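Local coordinates for protein leucine aminopeptidase A1, chloroplastic (Solanum lycopersicum, PDB 5D8N) that removes amino acids, preferably leucine, from the N-termini of peptides as a magnesium-dependent homohexameric aminopeptidase of the M17 family and also acts as a chaperone, at residues K258-A270 and E387-A399. The protein carries 1 engineered substitution. Residues are numbered along the deposited sequence; the frame is centred on the assembly and turned at random.
Sequences KELKMGAYLAVAA and EGRLTLADALIYA
Asp394 reaches from helix 388-399 to the start of helix 263-269. Its CB lies 4.0 Å from both Met262 CB and Tyr265 CB. CG stands anti to the carbonyl carbon (chi1 -77°) and rests on Met262, 3.5 Å from its CA. OD1 is hydrogen-bonded to Ser374 OG. OD2 takes a nearly straight bond on its anti lone pair from Tyr265 N, 2.9 Å away with an N-H...O angle of 171°. Met262 is the N-cap of helix 263-269, and OD2 lies at the first turn, where the helix end probably favours its negative charge. With an alanine at Asp394, Tyr265 N would probably lose its acceptor and Ser374 OG its bond to OD1. The helices run roughly antiparallel (crossing angle -145°) in the catalytic domain, and both touch its mixed sheet: Thr391 on strand 293-305, Tyr265 and Tyr398 on strand 347-358. Val268 packs on Glu387, a ligand of both magnesium ions. Val268 CG2 meets Leu390 CB at 3.7 Å, and CG1 lies 3.6 Å from Glu387 OE1. Thr391 CG2 touches the Tyr265 ring at its edge. At the other end, Met262 CE approaches Tyr398 CD2 at 3.8 Å, and Tyr398 packs edge-to-face with Phe279 and His281.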
ATOM      1  N   LYS A 258      22.423  29.070 -18.231  1.00 21.59           N
ATOM      2  CA  LYS A 258      23.626  28.384 -17.797  1.00 25.52           C
ATOM      3  C   LYS A 258      24.707  29.399 -17.493  1.00 24.47           C
ATOM      4  O   LYS A 258      25.394  29.278 -16.499  1.00 23.44           O
ATOM      5  CB  LYS A 258      24.100  27.415 -18.873  1.00 28.19           C
ATOM      6  CG  LYS A 258      25.344  26.612 -18.522  1.00 33.96           C
ATOM      7  CD  LYS A 258      25.493  25.514 -19.568  1.00 42.16           C
ATOM      8  CE  LYS A 258      26.738  24.680 -19.343  1.00 53.64           C
ATOM      9  NZ  LYS A 258      26.823  23.624 -20.389  1.00 66.60           N
ATOM     10  N   GLU A 259      24.777  30.467 -18.273  1.00 27.82           N
ATOM     11  CA  GLU A 259      25.722  31.553 -18.010  1.00 32.24           C
ATOM     12  C   GLU A 259      25.389  32.270 -16.717  1.00 26.36           C
ATOM     13  O   GLU A 259      26.259  32.743 -15.983  1.00 25.40           O
ATOM     14  CB  GLU A 259      25.663  32.562 -19.171  1.00 43.28           C
ATOM     15  CG  GLU A 259      26.926  33.376 -19.367  1.00 59.71           C
ATOM     16  CD  GLU A 259      28.130  32.500 -19.677  1.00 72.57           C
ATOM     17  OE1 GLU A 259      27.964  31.540 -20.459  1.00 81.44           O
ATOM     18  OE2 GLU A 259      29.217  32.711 -19.091  1.00 73.79           O
ATOM     19  N   LEU A 260      24.112  32.252 -16.363  1.00 23.99           N
ATOM     20  CA  LEU A 260      23.689  32.819 -15.087  1.00 23.82           C
ATOM     21  C   LEU A 260      23.732  31.810 -13.930  1.00 24.59           C
ATOM     22  O   LEU A 260      23.324  32.114 -12.811  1.00 24.79           O
ATOM     23  CB  LEU A 260      22.304  33.422 -15.238  1.00 23.78           C
ATOM     24  CG  LEU A 260      22.256  34.686 -16.098  1.00 25.43           C
ATOM     25  CD1 LEU A 260      20.833  35.107 -16.358  1.00 26.52           C
ATOM     26  CD2 LEU A 260      22.994  35.830 -15.429  1.00 27.49           C
ATOM     27  N   LYS A 261      24.277  30.633 -14.213  1.00 24.01           N
ATOM     28  CA  LYS A 261      24.586  29.628 -13.214  1.00 25.28           C
ATOM     29  C   LYS A 261      23.334  29.053 -12.552  1.00 23.34           C
ATOM     30  O   LYS A 261      23.398  28.581 -11.413  1.00 20.50           O
ATOM     31  CB  LYS A 261      25.547  30.175 -12.162  1.00 28.73           C
ATOM     32  CG  LYS A 261      26.874  30.620 -12.768  1.00 37.76           C
ATOM     33  CD  LYS A 261      27.913  30.946 -11.704  1.00 46.48           C
ATOM     34  CE  LYS A 261      27.576  32.215 -10.945  1.00 55.19           C
ATOM     35  NZ  LYS A 261      28.662  32.540  -9.979  1.00 65.18           N
ATOM     36  N   MET A 262      22.252  28.942 -13.317  1.00 21.13           N
ATOM     37  CA  MET A 262      20.999  28.435 -12.771  1.00 21.09           C
ATOM     38  C   MET A 262      20.987  26.906 -12.782  1.00 21.50           C
ATOM     39  O   MET A 262      20.185  26.274 -13.469  1.00 21.84           O
ATOM     40  CB  MET A 262      19.840  28.948 -13.616  1.00 20.95           C
ATOM     41  CG  MET A 262      19.700  30.443 -13.649  1.00 20.38           C
ATOM     42  SD  MET A 262      18.109  30.900 -14.350  1.00 21.59           S
ATOM     43  CE  MET A 262      18.295  32.670 -14.461  1.00 21.98           C
ATOM     44  N   GLY A 263      21.839  26.305 -11.960  1.00 20.30           N
ATOM     45  CA  GLY A 263      21.973  24.863 -11.959  1.00 21.19           C
ATOM     46  C   GLY A 263      20.770  24.097 -11.421  1.00 20.46           C
ATOM     47  O   GLY A 263      20.584  22.936 -11.804  1.00 18.58           O
ATOM     48  N   ALA A 264      20.001  24.692 -10.503  1.00 19.65           N
ATOM     49  CA  ALA A 264      18.839  24.004  -9.968  1.00 19.21           C
ATOM     50  C   ALA A 264      17.715  23.908 -10.998  1.00 19.63           C
ATOM     51  O   ALA A 264      17.177  22.831 -11.264  1.00 22.11           O
ATOM     52  CB  ALA A 264      18.371  24.658  -8.687  1.00 21.02           C
ATOM     53  N   TYR A 265      17.437  25.013 -11.673  1.00 18.48           N
ATOM     54  CA  TYR A 265      16.463  25.049 -12.754  1.00 18.14           C
ATOM     55  C   TYR A 265      16.875  24.134 -13.910  1.00 19.28           C
ATOM     56  O   TYR A 265      16.082  23.312 -14.387  1.00 17.08           O
ATOM     57  CB  TYR A 265      16.269  26.496 -13.210  1.00 19.00           C
ATOM     58  CG  TYR A 265      15.570  26.723 -14.551  1.00 20.61           C
ATOM     59  CD1 TYR A 265      14.341  26.156 -14.843  1.00 21.31           C
ATOM     60  CD2 TYR A 265      16.072  27.641 -15.463  1.00 23.24           C
ATOM     61  CE1 TYR A 265      13.625  26.485 -15.994  1.00 19.60           C
ATOM     62  CE2 TYR A 265      15.394  27.956 -16.636  1.00 22.07           C
ATOM     63  CZ  TYR A 265      14.170  27.373 -16.906  1.00 21.20           C
ATOM     64  OH  TYR A 265      13.481  27.772 -18.036  1.00 18.43           O
ATOM     65  N   LEU A 266      18.137  24.233 -14.323  1.00 19.77           N
ATOM     66  CA  LEU A 266      18.585  23.486 -15.481  1.00 19.32           C
ATOM     67  C   LEU A 266      18.651  21.999 -15.210  1.00 19.89           C
ATOM     68  O   LEU A 266      18.366  21.193 -16.091  1.00 21.55           O
ATOM     69  CB  LEU A 266      19.929  24.010 -15.979  1.00 19.58           C
ATOM     70  CG  LEU A 266      19.849  25.411 -16.595  1.00 20.44           C
ATOM     71  CD1 LEU A 266      21.229  25.979 -16.898  1.00 22.09           C
ATOM     72  CD2 LEU A 266      19.080  25.357 -17.894  1.00 22.34           C
ATOM     73  N   ALA A 267      18.899  21.615 -13.969  1.00 19.62           N
ATOM     74  CA  ALA A 267      18.851  20.191 -13.641  1.00 20.84           C
ATOM     75  C   ALA A 267      17.439  19.602 -13.796  1.00 20.51           C
ATOM     76  O   ALA A 267      17.265  18.500 -14.294  1.00 19.81           O
ATOM     77  CB  ALA A 267      19.341  19.967 -12.221  1.00 22.85           C
ATOM     78  N   VAL A 268      16.438  20.356 -13.379  1.00 19.05           N
ATOM     79  CA  VAL A 268      15.060  19.886 -13.512  1.00 21.02           C
ATOM     80  C   VAL A 268      14.703  19.785 -14.973  1.00 20.18           C
ATOM     81  O   VAL A 268      14.098  18.820 -15.406  1.00 20.32           O
ATOM     82  CB  VAL A 268      14.073  20.869 -12.830  1.00 20.66           C
ATOM     83  CG1 VAL A 268      12.640  20.428 -13.071  1.00 20.71           C
ATOM     84  CG2 VAL A 268      14.336  20.914 -11.331  1.00 21.12           C
ATOM     85  N   ALA A 269      15.139  20.765 -15.746  1.00 23.47           N
ATOM     86  CA  ALA A 269      14.845  20.820 -17.180  1.00 24.70           C
ATOM     87  C   ALA A 269      15.593  19.801 -18.070  1.00 26.21           C
ATOM     88  O   ALA A 269      15.221  19.583 -19.215  1.00 24.81           O
ATOM     89  CB  ALA A 269      15.119  22.224 -17.690  1.00 23.42           C
ATOM     90  N   ALA A 270      16.646  19.191 -17.543  1.00 23.75           N
ATOM     91  CA  ALA A 270      17.599  18.449 -18.360  1.00 25.89           C
ATOM     92  C   ALA A 270      16.971  17.240 -19.057  1.00 23.92           C
ATOM     93  O   ALA A 270      17.325  16.915 -20.188  1.00 22.54           O
ATOM     94  CB  ALA A 270      18.784  18.001 -17.504  1.00 27.70           C
ATOM     95  N   GLU A 387      10.481  18.833  -7.486  1.00 26.94           N
ATOM     96  CA  GLU A 387      11.469  19.511  -8.311  1.00 27.44           C
ATOM     97  C   GLU A 387      11.071  20.944  -8.628  1.00 25.65           C
ATOM     98  O   GLU A 387      11.902  21.780  -8.975  1.00 25.37           O
ATOM     99  CB  GLU A 387      11.738  18.710  -9.589  1.00 31.42           C
ATOM    100  CG  GLU A 387      12.476  17.410  -9.301  1.00 36.04           C
ATOM    101  CD  GLU A 387      12.949  16.642 -10.535  1.00 43.51           C
ATOM    102  OE1 GLU A 387      12.802  17.124 -11.680  1.00 42.17           O
ATOM    103  OE2 GLU A 387      13.490  15.533 -10.337  1.00 45.46           O
ATOM    104  N   GLY A 388       9.790  21.242  -8.484  1.00 23.53           N
ATOM    105  CA  GLY A 388       9.316  22.589  -8.759  1.00 23.99           C
ATOM    106  C   GLY A 388      10.057  23.660  -7.954  1.00 24.20           C
ATOM    107  O   GLY A 388      10.416  24.709  -8.491  1.00 23.61           O
ATOM    108  N   ARG A 389      10.314  23.373  -6.676  1.00 20.52           N
ATOM    109  CA  ARG A 389      10.980  24.318  -5.810  1.00 19.15           C
ATOM    110  C   ARG A 389      12.392  24.581  -6.258  1.00 19.33           C
ATOM    111  O   ARG A 389      12.890  25.674  -6.015  1.00 21.84           O
ATOM    112  CB  ARG A 389      10.965  23.866  -4.357  1.00 19.73           C
ATOM    113  CG  ARG A 389      11.656  22.530  -4.127  1.00 19.67           C
ATOM    114  CD  ARG A 389      11.374  22.024  -2.724  1.00 20.22           C
ATOM    115  NE  ARG A 389       9.984  21.614  -2.600  1.00 23.54           N
ATOM    116  CZ  ARG A 389       9.413  21.198  -1.469  1.00 24.46           C
ATOM    117  NH1 ARG A 389      10.074  21.210  -0.322  1.00 25.96           N
ATOM    118  NH2 ARG A 389       8.137  20.892  -1.468  1.00 25.96           N
ATOM    119  N   LEU A 390      13.013  23.636  -6.963  0.57 18.66           N
ATOM    120  CA  LEU A 390      14.348  23.873  -7.497  0.57 20.64           C
ATOM    121  C   LEU A 390      14.314  24.985  -8.544  0.57 19.65           C
ATOM    122  O   LEU A 390      15.233  25.796  -8.627  0.57 19.35           O
ATOM    123  CB  LEU A 390      14.989  22.617  -8.101  0.57 21.63           C
ATOM    124  CG  LEU A 390      15.746  21.633  -7.203  0.57 23.11           C
ATOM    125  CD1 LEU A 390      14.937  21.289  -5.964  0.57 23.30           C
ATOM    126  CD2 LEU A 390      16.074  20.358  -7.972  0.57 24.47           C
ATOM    127  N   THR A 391      13.326  24.932  -9.428  1.00 18.76           N
ATOM    128  CA  THR A 391      13.213  25.953 -10.454  1.00 19.12           C
ATOM    129  C   THR A 391      12.947  27.303  -9.812  1.00 19.11           C
ATOM    130  O   THR A 391      13.450  28.341 -10.255  1.00 19.36           O
ATOM    131  CB  THR A 391      12.140  25.630 -11.504  1.00 19.41           C
ATOM    132  OG1 THR A 391      10.823  25.686 -10.940  1.00 18.41           O
ATOM    133  CG2 THR A 391      12.387  24.257 -12.082  1.00 19.96           C
ATOM    134  N   LEU A 392      12.130  27.293  -8.767  1.00 20.27           N
ATOM    135  CA  LEU A 392      11.849  28.543  -8.054  1.00 19.82           C
ATOM    136  C   LEU A 392      13.066  29.129  -7.369  1.00 19.75           C
ATOM    137  O   LEU A 392      13.185  30.344  -7.245  1.00 20.66           O
ATOM    138  CB  LEU A 392      10.749  28.351  -7.022  1.00 20.09           C
ATOM    139  CG  LEU A 392       9.334  28.199  -7.590  1.00 22.63           C
ATOM    140  CD1 LEU A 392       8.413  27.722  -6.485  1.00 23.68           C
ATOM    141  CD2 LEU A 392       8.849  29.531  -8.151  1.00 24.29           C
ATOM    142  N   ALA A 393      13.966  28.275  -6.901  1.00 18.98           N
ATOM    143  CA  ALA A 393      15.191  28.762  -6.293  1.00 19.50           C
ATOM    144  C   ALA A 393      15.950  29.747  -7.196  1.00 18.64           C
ATOM    145  O   ALA A 393      16.257  30.875  -6.817  1.00 17.45           O
ATOM    146  CB  ALA A 393      16.065  27.584  -5.924  1.00 19.81           C
ATOM    147  N   ASP A 394      16.173  29.339  -8.436  1.00 19.01           N
ATOM    148  CA  ASP A 394      16.830  30.183  -9.414  1.00 19.24           C
ATOM    149  C   ASP A 394      15.991  31.381  -9.886  1.00 20.73           C
ATOM    150  O   ASP A 394      16.528  32.475 -10.129  1.00 18.79           O
ATOM    151  CB  ASP A 394      17.314  29.339 -10.591  1.00 19.70           C
ATOM    152  CG  ASP A 394      18.593  28.550 -10.247  1.00 22.01           C
ATOM    153  OD1 ASP A 394      19.464  29.159  -9.567  1.00 20.54           O
ATOM    154  OD2 ASP A 394      18.743  27.384 -10.709  1.00 19.70           O
ATOM    155  N   ALA A 395      14.676  31.200  -9.980  1.00 18.85           N
ATOM    156  CA  ALA A 395      13.808  32.334 -10.324  1.00 18.44           C
ATOM    157  C   ALA A 395      13.806  33.408  -9.245  1.00 18.94           C
ATOM    158  O   ALA A 395      13.767  34.589  -9.534  1.00 20.28           O
ATOM    159  CB  ALA A 395      12.389  31.860 -10.556  1.00 19.18           C
ATOM    160  N   LEU A 396      13.860  32.992  -7.987  1.00 17.91           N
ATOM    161  CA  LEU A 396      13.865  33.935  -6.897  1.00 17.42           C
ATOM    162  C   LEU A 396      15.180  34.701  -6.824  1.00 18.18           C
ATOM    163  O   LEU A 396      15.203  35.894  -6.527  1.00 19.19           O
ATOM    164  CB  LEU A 396      13.537  33.209  -5.592  1.00 16.31           C
ATOM    165  CG  LEU A 396      12.089  32.770  -5.396  1.00 17.09           C
ATOM    166  CD1 LEU A 396      11.971  31.820  -4.196  1.00 18.11           C
ATOM    167  CD2 LEU A 396      11.143  33.933  -5.144  1.00 18.09           C
ATOM    168  N   ILE A 397      16.284  34.005  -7.051  1.00 18.51           N
ATOM    169  CA  ILE A 397      17.591  34.650  -7.082  1.00 18.76           C
ATOM    170  C   ILE A 397      17.573  35.675  -8.203  1.00 19.85           C
ATOM    171  O   ILE A 397      17.986  36.802  -7.998  1.00 20.32           O
ATOM    172  CB  ILE A 397      18.707  33.621  -7.318  1.00 19.29           C
ATOM    173  CG1 ILE A 397      18.875  32.752  -6.067  1.00 19.55           C
ATOM    174  CG2 ILE A 397      20.032  34.301  -7.620  1.00 21.32           C
ATOM    175  CD1 ILE A 397      19.538  31.401  -6.324  1.00 20.49           C
ATOM    176  N   TYR A 398      17.031  35.309  -9.364  1.00 19.05           N
ATOM    177  CA  TYR A 398      16.952  36.235 -10.485  1.00 20.65           C
ATOM    178  C   TYR A 398      16.110  37.451 -10.138  1.00 22.51           C
ATOM    179  O   TYR A 398      16.477  38.591 -10.411  1.00 21.59           O
ATOM    180  CB  TYR A 398      16.323  35.530 -11.684  1.00 21.52           C
ATOM    181  CG  TYR A 398      16.300  36.351 -12.948  1.00 24.07           C
ATOM    182  CD1 TYR A 398      15.235  37.165 -13.247  1.00 22.40           C
ATOM    183  CD2 TYR A 398      17.368  36.333 -13.827  1.00 26.82           C
ATOM    184  CE1 TYR A 398      15.226  37.939 -14.390  1.00 21.93           C
ATOM    185  CE2 TYR A 398      17.343  37.054 -15.016  1.00 25.84           C
ATOM    186  CZ  TYR A 398      16.279  37.882 -15.270  1.00 24.74           C
ATOM    187  OH  TYR A 398      16.218  38.549 -16.473  1.00 24.46           O
ATOM    188  N   ALA A 399      14.972  37.217  -9.489  1.00 22.69           N
ATOM    189  CA  ALA A 399      14.135  38.331  -9.069  1.00 22.32           C
ATOM    190  C   ALA A 399      14.913  39.274  -8.152  1.00 22.04           C
ATOM    191  O   ALA A 399      14.816  40.510  -8.274  1.00 23.77           O
ATOM    192  CB  ALA A 399      12.864  37.831  -8.380  1.00 22.01           C
TER